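Local coordinates for protein geranyltranstransferase (Marinomonas sp. MED121, PDB 4F62) that probably joins isopentenyl diphosphate to allylic diphosphates, building prenyl chains as a polyprenyl transferase of the isoprenoid synthase superfamily, at residues M51-S56 against K186-M191; I138-E143 against G192-G197; A205-Y210 against A271-F276. One frame throughout, in Å; residues are numbered along the deposited sequence.

Interaction 1 (M51-S56 against K186-M191)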
loop_
_atom_site.group_PDB
_atom_site.type_symbol
_atom_site.label_atom_id
_atom_site.label_comp_id
_atom_site.label_asym_id
_atom_site.label_seq_id
_atom_site.Cartn_x
_atom_site.Cartn_y
_atom_site.Cartn_z
ATOM N N MET A 51 -0.384 -10.433 -17.915
ATOM C CA MET A 51 -0.967 -11.187 -19.027
ATOM C C MET A 51 -2.410 -11.629 -18.753
ATOM O O MET A 51 -3.279 -11.474 -19.604
ATOM C CB MET A 51 -0.084 -12.385 -19.412
ATOM C CG MET A 51 1.256 -11.957 -19.995
ATOM S SD MET A 51 2.211 -13.280 -20.769
ATOM C CE MET A 51 2.609 -14.263 -19.332
ATOM N N LEU A 52 -2.665 -12.166 -17.561
ATOM C CA LEU A 52 -4.020 -12.555 -17.175
ATOM C C LEU A 52 -4.964 -11.358 -17.174
ATOM O O LEU A 52 -6.117 -11.473 -17.580
ATOM C CB LEU A 52 -4.023 -13.168 -15.771
ATOM C CG LEU A 52 -3.435 -14.574 -15.645
ATOM C CD1 LEU A 52 -3.294 -14.922 -14.166
ATOM C CD2 LEU A 52 -4.314 -15.601 -16.370
ATOM N N THR A 53 -4.479 -10.214 -16.700
ATOM C CA THR A 53 -5.302 -9.006 -16.628
ATOM C C THR A 53 -5.737 -8.555 -18.018
ATOM O O THR A 53 -6.922 -8.288 -18.266
ATOM C CB THR A 53 -4.544 -7.866 -15.931
ATOM O OG1 THR A 53 -4.022 -8.352 -14.687
ATOM C CG2 THR A 53 -5.474 -6.664 -15.654
ATOM N N TYR A 54 -4.782 -8.476 -18.938
ATOM C CA TYR A 54 -5.111 -8.038 -20.288
ATOM C C TYR A 54 -5.995 -9.067 -20.982
ATOM O O TYR A 54 -6.870 -8.695 -21.768
ATOM C CB TYR A 54 -3.847 -7.808 -21.115
ATOM C CG TYR A 54 -3.044 -6.596 -20.703
ATOM C CD1 TYR A 54 -3.564 -5.310 -20.841
ATOM C CD2 TYR A 54 -1.753 -6.731 -20.202
ATOM C CE1 TYR A 54 -2.822 -4.187 -20.471
ATOM C CE2 TYR A 54 -1.000 -5.612 -19.833
ATOM C CZ TYR A 54 -1.535 -4.348 -19.973
ATOM O OH TYR A 54 -0.783 -3.251 -19.615
ATOM N N ALA A 55 -5.748 -10.354 -20.710
ATOM C CA ALA A 55 -6.511 -11.439 -21.357
ATOM C C ALA A 55 -7.974 -11.410 -20.931
ATOM O O ALA A 55 -8.873 -11.647 -21.733
ATOM C CB ALA A 55 -5.900 -12.816 -21.036
ATOM N N SER A 56 -8.211 -11.119 -19.658
ATOM C CA SER A 56 -9.574 -11.069 -19.139
ATOM C C SER A 56 -10.322 -9.855 -19.673
ATOM O O SER A 56 -11.496 -9.956 -20.027
ATOM C CB SER A 56 -9.565 -11.038 -17.612
ATOM O OG SER A 56 -8.901 -12.188 -17.134
ATOM N N LYS A 186 -6.350 -14.350 -8.920
ATOM C CA LYS A 186 -7.775 -14.038 -9.051
ATOM C C LYS A 186 -8.017 -12.534 -9.240
ATOM O O LYS A 186 -8.900 -12.124 -10.009
ATOM C CB LYS A 186 -8.555 -14.551 -7.830
ATOM C CG LYS A 186 -10.074 -14.467 -7.987
ATOM C CD LYS A 186 -10.806 -15.329 -6.938
ATOM C CE LYS A 186 -11.033 -14.557 -5.648
ATOM N NZ LYS A 186 -12.457 -14.635 -5.191
ATOM N N ALA A 187 -7.249 -11.716 -8.530
ATOM C CA ALA A 187 -7.351 -10.259 -8.686
ATOM C C ALA A 187 -7.032 -9.874 -10.127
ATOM O O ALA A 187 -7.645 -8.966 -10.692
ATOM C CB ALA A 187 -6.411 -9.554 -7.740
ATOM N N SER A 188 -6.071 -10.575 -10.723
ATOM C CA SER A 188 -5.685 -10.312 -12.111
ATOM C C SER A 188 -6.858 -10.463 -13.079
ATOM O O SER A 188 -7.134 -9.558 -13.870
ATOM C CB SER A 188 -4.534 -11.229 -12.540
ATOM O OG SER A 188 -3.365 -10.949 -11.789
ATOM N N VAL A 189 -7.548 -11.601 -13.028
ATOM C CA VAL A 189 -8.665 -11.803 -13.948
ATOM C C VAL A 189 -9.862 -10.924 -13.565
ATOM O O VAL A 189 -10.526 -10.380 -14.448
ATOM C CB VAL A 189 -9.084 -13.306 -14.104
ATOM C CG1 VAL A 189 -7.859 -14.187 -14.376
ATOM C CG2 VAL A 189 -9.826 -13.791 -12.878
ATOM N N ARG A 190 -10.126 -10.767 -12.264
ATOM C CA ARG A 190 -11.258 -9.947 -11.823
ATOM C C ARG A 190 -11.068 -8.477 -12.219
ATOM O O ARG A 190 -11.965 -7.834 -12.800
ATOM C CB ARG A 190 -11.498 -10.087 -10.302
ATOM C CG ARG A 190 -12.032 -11.455 -9.857
ATOM C CD ARG A 190 -12.226 -11.508 -8.325
ATOM N NE ARG A 190 -13.148 -10.466 -7.861
ATOM C CZ ARG A 190 -14.474 -10.568 -7.907
ATOM N NH1 ARG A 190 -15.042 -11.671 -8.391
ATOM N NH2 ARG A 190 -15.235 -9.573 -7.475
ATOM N N MET A 191 -9.895 -7.938 -11.912
ATOM C CA MET A 191 -9.618 -6.540 -12.230
ATOM C C MET A 191 -9.548 -6.279 -13.728
ATOM O O MET A 191 -10.010 -5.247 -14.192
ATOM C CB MET A 191 -8.337 -6.062 -11.547
ATOM C CG MET A 191 -8.439 -6.051 -10.012
ATOM S SD MET A 191 -6.824 -5.767 -9.263
ATOM C CE MET A 191 -6.638 -3.997 -9.514
#
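No aromatic ring lies between L52, T53 and S56 on one helix and S188 and V189 on the other; the flat groups here are peptide carbonyls. The carbonyl of L52 is held on opposite faces of its plane, S56 N approaching from one face and S56 OG, 2.9 Å from L52 O, from the other, tilted 29° out of the plane. Serine carries nothing beyond OG, so S56 can sit directly on the neighbouring backbone: its OG is 3.2 Å from V189 CA, and equally near V189 CB. This oxygen therefore packs against CA and CB of V189 as a small atom while its polarity is spent within its own turn. The carbonyl of S188 is met instead by T53, whose CA lies 3.4 Å from S188 O in a CA-H...O contact, with an angle of 146° at the hydrogen. T53 OG1 packs alongside S188 CB at 3.6 Å, its hydroxyl bonded to R49 O one turn earlier; S188 OG likewise bonds to L184 O. A serine or threonine suits such a place because the short side chain can return its hydroxyl to the helix and bury no unsatisfied group. L52 adds the apolar flank, its CB 3.8 Å from S188 CB and 4.2 Å from V189 CG1. No hydrogen bond crosses the interface. T53, S56 and S188, all short, let the axes of the two segments approach to 7.3 Å, and they cross at -28°, the two chains running the same way. All five touching residues are buried, with L74 of helix 65-86 against T53 and S188, and helix 281-291 against L52. Such close, nearly parallel packing of helices 48-60 and 170-194 belongs to the interior of the all-helical isoprenoid synthase fold.

Interaction 2 (I138-E143 against G192-G197)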
loop_
_atom_site.group_PDB
_atom_site.type_symbol
_atom_site.label_atom_id
_atom_site.label_comp_id
_atom_site.label_asym_id
_atom_site.label_seq_id
_atom_site.Cartn_x
_atom_site.Cartn_y
_atom_site.Cartn_z
ATOM N N ILE A 138 -12.127 2.962 -7.543
ATOM C CA ILE A 138 -12.313 2.564 -6.146
ATOM C C ILE A 138 -12.564 1.056 -6.070
ATOM O O ILE A 138 -11.992 0.371 -5.225
ATOM C CB ILE A 138 -13.446 3.353 -5.467
ATOM C CG1 ILE A 138 -12.972 4.781 -5.170
ATOM C CG2 ILE A 138 -13.914 2.671 -4.166
ATOM C CD1 ILE A 138 -11.937 4.867 -4.054
ATOM N N LYS A 139 -13.381 0.538 -6.987
ATOM C CA LYS A 139 -13.658 -0.897 -7.029
ATOM C C LYS A 139 -12.373 -1.687 -7.268
ATOM O O LYS A 139 -12.123 -2.689 -6.595
ATOM C CB LYS A 139 -14.717 -1.210 -8.099
ATOM C CG LYS A 139 -15.006 -2.699 -8.334
ATOM C CD LYS A 139 -15.640 -3.410 -7.121
ATOM C CE LYS A 139 -16.056 -4.854 -7.479
ATOM N NZ LYS A 139 -16.354 -5.719 -6.293
ATOM N N LEU A 140 -11.551 -1.235 -8.212
ATOM C CA LEU A 140 -10.306 -1.940 -8.506
ATOM C C LEU A 140 -9.357 -1.893 -7.304
ATOM O O LEU A 140 -8.629 -2.855 -7.023
ATOM C CB LEU A 140 -9.632 -1.378 -9.761
ATOM C CG LEU A 140 -10.465 -1.496 -11.038
ATOM C CD1 LEU A 140 -9.874 -0.636 -12.173
ATOM C CD2 LEU A 140 -10.580 -2.961 -11.449
ATOM N N ILE A 141 -9.385 -0.782 -6.586
ATOM C CA ILE A 141 -8.560 -0.636 -5.399
ATOM C C ILE A 141 -9.020 -1.624 -4.330
ATOM O O ILE A 141 -8.194 -2.291 -3.693
ATOM C CB ILE A 141 -8.594 0.820 -4.890
ATOM C CG1 ILE A 141 -7.791 1.690 -5.875
ATOM C CG2 ILE A 141 -8.030 0.910 -3.470
ATOM C CD1 ILE A 141 -7.896 3.196 -5.640
ATOM N N GLN A 142 -10.338 -1.732 -4.152
ATOM C CA GLN A 142 -10.895 -2.711 -3.215
ATOM C C GLN A 142 -10.458 -4.125 -3.571
ATOM O O GLN A 142 -10.082 -4.898 -2.686
ATOM C CB GLN A 142 -12.419 -2.634 -3.184
ATOM C CG GLN A 142 -12.940 -1.353 -2.567
ATOM C CD GLN A 142 -14.425 -1.165 -2.806
ATOM O OE1 GLN A 142 -15.016 -1.850 -3.637
ATOM N NE2 GLN A 142 -15.035 -0.225 -2.087
ATOM N N GLU A 143 -10.506 -4.449 -4.865
ATOM C CA GLU A 143 -10.073 -5.751 -5.361
ATOM C C GLU A 143 -8.619 -6.005 -4.998
ATOM O O GLU A 143 -8.261 -7.103 -4.554
ATOM C CB GLU A 143 -10.229 -5.847 -6.888
ATOM C CG GLU A 143 -11.676 -5.946 -7.389
ATOM C CD GLU A 143 -12.373 -7.244 -6.997
ATOM O OE1 GLU A 143 -11.690 -8.278 -6.801
ATOM O OE2 GLU A 143 -13.621 -7.237 -6.887
ATOM N N GLY A 192 -8.962 -7.213 -14.472
ATOM C CA GLY A 192 -8.916 -7.102 -15.915
ATOM C C GLY A 192 -10.302 -6.926 -16.500
ATOM O O GLY A 192 -10.552 -5.973 -17.247
ATOM N N ALA A 193 -11.200 -7.843 -16.148
ATOM C CA ALA A 193 -12.586 -7.816 -16.627
ATOM C C ALA A 193 -13.327 -6.552 -16.170
ATOM O O ALA A 193 -13.975 -5.858 -16.972
ATOM C CB ALA A 193 -13.307 -9.068 -16.148
ATOM N N LEU A 194 -13.233 -6.241 -14.883
ATOM C CA LEU A 194 -13.840 -5.009 -14.358
ATOM C C LEU A 194 -13.325 -3.754 -15.067
ATOM O O LEU A 194 -14.092 -2.835 -15.346
ATOM C CB LEU A 194 -13.600 -4.887 -12.845
ATOM C CG LEU A 194 -14.342 -5.862 -11.920
ATOM C CD1 LEU A 194 -13.642 -5.934 -10.565
ATOM C CD2 LEU A 194 -15.799 -5.413 -11.730
ATOM N N SER A 195 -12.032 -3.725 -15.388
ATOM C CA SER A 195 -11.425 -2.511 -15.941
ATOM C C SER A 195 -12.032 -2.133 -17.283
ATOM O O SER A 195 -11.861 -1.004 -17.738
ATOM C CB SER A 195 -9.909 -2.666 -16.099
ATOM O OG SER A 195 -9.591 -3.486 -17.215
ATOM N N THR A 196 -12.755 -3.068 -17.905
ATOM C CA THR A 196 -13.434 -2.795 -19.185
ATOM C C THR A 196 -14.688 -1.944 -19.026
ATOM O O THR A 196 -15.161 -1.341 -19.994
ATOM C CB THR A 196 -13.890 -4.079 -19.891
ATOM O OG1 THR A 196 -14.950 -4.666 -19.126
ATOM C CG2 THR A 196 -12.743 -5.072 -20.017
ATOM N N GLY A 197 -15.256 -1.934 -17.821
ATOM C CA GLY A 197 -16.489 -1.197 -17.578
ATOM C C GLY A 197 -17.713 -1.924 -18.119
ATOM O O GLY A 197 -18.794 -1.344 -18.215
#
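L140 and L194 both hold CG anti to the carbonyl carbon (chi1 -61° and -70°), which sends their branches past each other in opposite directions and brings L140 CD2 to 3.8 Å from L194 CB. E143 shares that first rotation but bends at chi2 (-67°), laying CG against L194 CD1 at 3.7 Å and curling the carboxylate round beside the same methyl. K139, also bent at chi2, crosses the leucine at about a right angle, its CE 4.1 Å from L194 CD1. The leucine tip thus rests on the aliphatic parts of two charged chains whose ends meet each other: K139 NZ bridges to E143 OE2 at 3.2 Å, nearly along the C-O axis, one helical turn apart. The other carboxylate oxygen, OE1, pairs with R190, which probably favours the ionised form. With an alanine in place of E143, K139 NZ and R190 NE would probably lose their mate, R190 keeping D208 as its acidic partner, and a gap would open beside L194 CD1.

Beyond L194 the chain turns away. S195 OG returns to G192 O at 2.7 Å and also bonds to T67, T196 OG1 reaches A193 O at 2.6 Å, and G197, closing a type I turn from L194, has the positive phi that glycine adopts easily.

Helix 134-148 is packed on several sides: L140 lies on L66 and S70 of helix 65-86, while Q142 NE2 bonds to S127 O of the second subunit and I138 packs on I141 of that subunit. Helix 170-194 in turn carries A193 against helices 48-60 and 201-226.

Interaction 3 (A205-Y210 against A271-F276)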
loop_
_atom_site.group_PDB
_atom_site.type_symbol
_atom_site.label_atom_id
_atom_site.label_comp_id
_atom_site.label_asym_id
_atom_site.label_seq_id
_atom_site.Cartn_x
_atom_site.Cartn_y
_atom_site.Cartn_z
ATOM N N ALA A 205 -18.096 -14.503 -12.200
ATOM C CA ALA A 205 -18.115 -15.768 -11.475
ATOM C C ALA A 205 -17.321 -16.870 -12.200
ATOM O O ALA A 205 -16.594 -17.652 -11.568
ATOM C CB ALA A 205 -19.547 -16.212 -11.239
ATOM N N LYS A 206 -17.459 -16.928 -13.524
ATOM C CA LYS A 206 -16.694 -17.879 -14.328
ATOM C C LYS A 206 -15.203 -17.583 -14.236
ATOM O O LYS A 206 -14.388 -18.501 -14.126
ATOM C CB LYS A 206 -17.149 -17.839 -15.789
ATOM C CG LYS A 206 -18.568 -18.333 -16.027
ATOM C CD LYS A 206 -19.049 -17.911 -17.411
ATOM C CE LYS A 206 -20.524 -18.216 -17.614
ATOM N NZ LYS A 206 -20.802 -19.664 -17.411
ATOM N N LEU A 207 -14.845 -16.300 -14.274
ATOM C CA LEU A 207 -13.437 -15.911 -14.173
ATOM C C LEU A 207 -12.855 -16.239 -12.805
ATOM O O LEU A 207 -11.707 -16.689 -12.710
ATOM C CB LEU A 207 -13.240 -14.434 -14.539
ATOM C CG LEU A 207 -13.494 -14.156 -16.018
ATOM C CD1 LEU A 207 -13.548 -12.644 -16.310
ATOM C CD2 LEU A 207 -12.426 -14.834 -16.862
ATOM N N ASP A 208 -13.655 -16.044 -11.754
ATOM C CA ASP A 208 -13.286 -16.467 -10.400
ATOM C C ASP A 208 -12.866 -17.914 -10.379
ATOM O O ASP A 208 -11.797 -18.257 -9.875
ATOM C CB ASP A 208 -14.477 -16.348 -9.443
ATOM C CG ASP A 208 -14.569 -14.995 -8.782
ATOM O OD1 ASP A 208 -13.656 -14.172 -8.976
ATOM O OD2 ASP A 208 -15.553 -14.763 -8.049
ATOM N N ALA A 209 -13.746 -18.765 -10.901
ATOM C CA ALA A 209 -13.523 -20.198 -10.891
ATOM C C ALA A 209 -12.331 -20.546 -11.776
ATOM O O ALA A 209 -11.532 -21.426 -11.437
ATOM C CB ALA A 209 -14.779 -20.928 -11.358
ATOM N N TYR A 210 -12.201 -19.849 -12.906
ATOM C CA TYR A 210 -11.048 -20.066 -13.778
ATOM C C TYR A 210 -9.769 -19.810 -12.985
ATOM O O TYR A 210 -8.852 -20.641 -12.961
ATOM C CB TYR A 210 -11.118 -19.159 -15.009
ATOM C CG TYR A 210 -9.816 -19.035 -15.779
ATOM C CD1 TYR A 210 -8.880 -18.062 -15.448
ATOM C CD2 TYR A 210 -9.529 -19.882 -16.846
ATOM C CE1 TYR A 210 -7.693 -17.935 -16.151
ATOM C CE2 TYR A 210 -8.338 -19.766 -17.552
ATOM C CZ TYR A 210 -7.425 -18.781 -17.194
ATOM O OH TYR A 210 -6.234 -18.644 -17.872
ATOM N N ALA A 271 -13.153 -25.259 -18.873
ATOM C CA ALA A 271 -14.610 -25.379 -18.942
ATOM C C ALA A 271 -15.333 -24.079 -18.586
ATOM O O ALA A 271 -16.414 -23.806 -19.104
ATOM C CB ALA A 271 -15.107 -26.516 -18.060
ATOM N N GLN A 272 -14.736 -23.288 -17.700
ATOM C CA GLN A 272 -15.337 -22.031 -17.264
ATOM C C GLN A 272 -15.386 -20.977 -18.370
ATOM O O GLN A 272 -16.230 -20.079 -18.343
ATOM C CB GLN A 272 -14.579 -21.473 -16.048
ATOM C CG GLN A 272 -14.756 -22.301 -14.780
ATOM C CD GLN A 272 -16.196 -22.284 -14.299
ATOM O OE1 GLN A 272 -16.956 -21.367 -14.623
ATOM N NE2 GLN A 272 -16.583 -23.295 -13.529
ATOM N N ILE A 273 -14.477 -21.071 -19.336
ATOM C CA ILE A 273 -14.374 -20.037 -20.368
ATOM C C ILE A 273 -14.619 -20.570 -21.776
ATOM O O ILE A 273 -14.396 -19.864 -22.760
ATOM C CB ILE A 273 -12.999 -19.326 -20.329
ATOM C CG1 ILE A 273 -11.880 -20.318 -20.642
ATOM C CG2 ILE A 273 -12.765 -18.666 -18.974
ATOM C CD1 ILE A 273 -10.506 -19.698 -20.615
ATOM N N SER A 274 -15.086 -21.811 -21.862
ATOM C CA SER A 274 -15.336 -22.446 -23.153
ATOM C C SER A 274 -16.387 -21.691 -23.968
ATOM O O SER A 274 -16.241 -21.533 -25.180
ATOM C CB SER A 274 -15.741 -23.918 -22.975
ATOM O OG SER A 274 -16.981 -24.052 -22.295
ATOM N N GLU A 275 -17.429 -21.210 -23.297
ATOM C CA GLU A 275 -18.564 -20.564 -23.965
ATOM C C GLU A 275 -18.299 -19.134 -24.460
ATOM O O GLU A 275 -19.239 -18.413 -24.793
ATOM C CB GLU A 275 -19.798 -20.571 -23.049
ATOM C CG GLU A 275 -19.650 -19.747 -21.767
ATOM C CD GLU A 275 -18.843 -20.462 -20.686
ATOM O OE1 GLU A 275 -17.781 -21.046 -20.999
ATOM O OE2 GLU A 275 -19.276 -20.450 -19.515
ATOM N N PHE A 276 -17.034 -18.724 -24.513
ATOM C CA PHE A 276 -16.698 -17.370 -24.955
ATOM C C PHE A 276 -16.160 -17.323 -26.385
ATOM O O PHE A 276 -16.159 -16.273 -27.021
ATOM C CB PHE A 276 -15.681 -16.739 -24.011
ATOM C CG PHE A 276 -16.255 -16.302 -22.692
ATOM C CD1 PHE A 276 -16.359 -17.189 -21.632
ATOM C CD2 PHE A 276 -16.669 -14.988 -22.505
ATOM C CE1 PHE A 276 -16.875 -16.785 -20.414
ATOM C CE2 PHE A 276 -17.187 -14.572 -21.288
ATOM C CZ PHE A 276 -17.291 -15.474 -20.240
#
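Q272 packs on K206 and A209 in the tight part of this contact, with I273 on Y210 beside it; the charged end of K206, paired with E275, forms the loose side. The first methylenes of the lysine run obliquely to the glutamine chain and lie against its backbone carbonyl, K206 CB 3.5 Å from Q272 O. A bend at chi2 (-65°) folds the glutamine over the helix surface, placing Q272 CD 3.5 Å from A209 CB, while Q272 OE1 reaches 3.5 Å from K206 CA. A209 has just one methyl, and this permits so close an approach of the amide. Next to it, I273 CD1 meets the tyrosine ring at a slant, 3.8 Å from Y210 CE2 and nearly as close to CD2. The beta-branched residue suits the place because its second arm adds contacts of its own: I273 CG2 lies 4.1 Å from Y210 CD2 and, more loosely, 4.4 Å from L207 CD2. The buried phenol is anchored beyond the pair, Y210 OH bonding to L283 O of helix 281-291.

The contact joins the early turns of helix 201-226 to the end of helix 249-273 and the residues just after it, within the all-alpha isoprenoid synthase fold, with helix 281-291 packed against L207, Y210 and I273 and helix 48-60 touching L207, Y210 and F276.

Outward, the character changes. K206 CD passes the edge of the F276 ring, 3.9 Å from F276 CE1 and near the ring plane; Q272 O also lies at that edge, in plane. The lysine's long methylene run is suited to this, carrying apolar carbon past the phenylalanine before the charge reaches the surface. There K206 NZ makes a salt bridge at 2.7 Å to OE2 of E275, an exposed and poorly ordered partner.

Overall arrangement
R190, in a segment of interaction 1 but turned away from its partner helix, joins interactions 2 and 3: its NE meets E143 OE1 of interaction 2 at 2.8 Å, and its NH1 meets D208 OD1 of interaction 3 at 2.9 Å. Interaction 1 lies between, its centre about 10 Å from that of interaction 2 and about 12 Å from that of interaction 3. T53 CG2 packs on G192 CA at 3.5 Å, and A193 CB on L207 CD1 at 3.6 Å, so apolar packing runs on between them. Helices 65-86 and 201-226 carry the family's aspartate-rich motifs near their C-terminal ends, which probably bind diphosphate through magnesium; the contacts cluster toward the other end of the bundle.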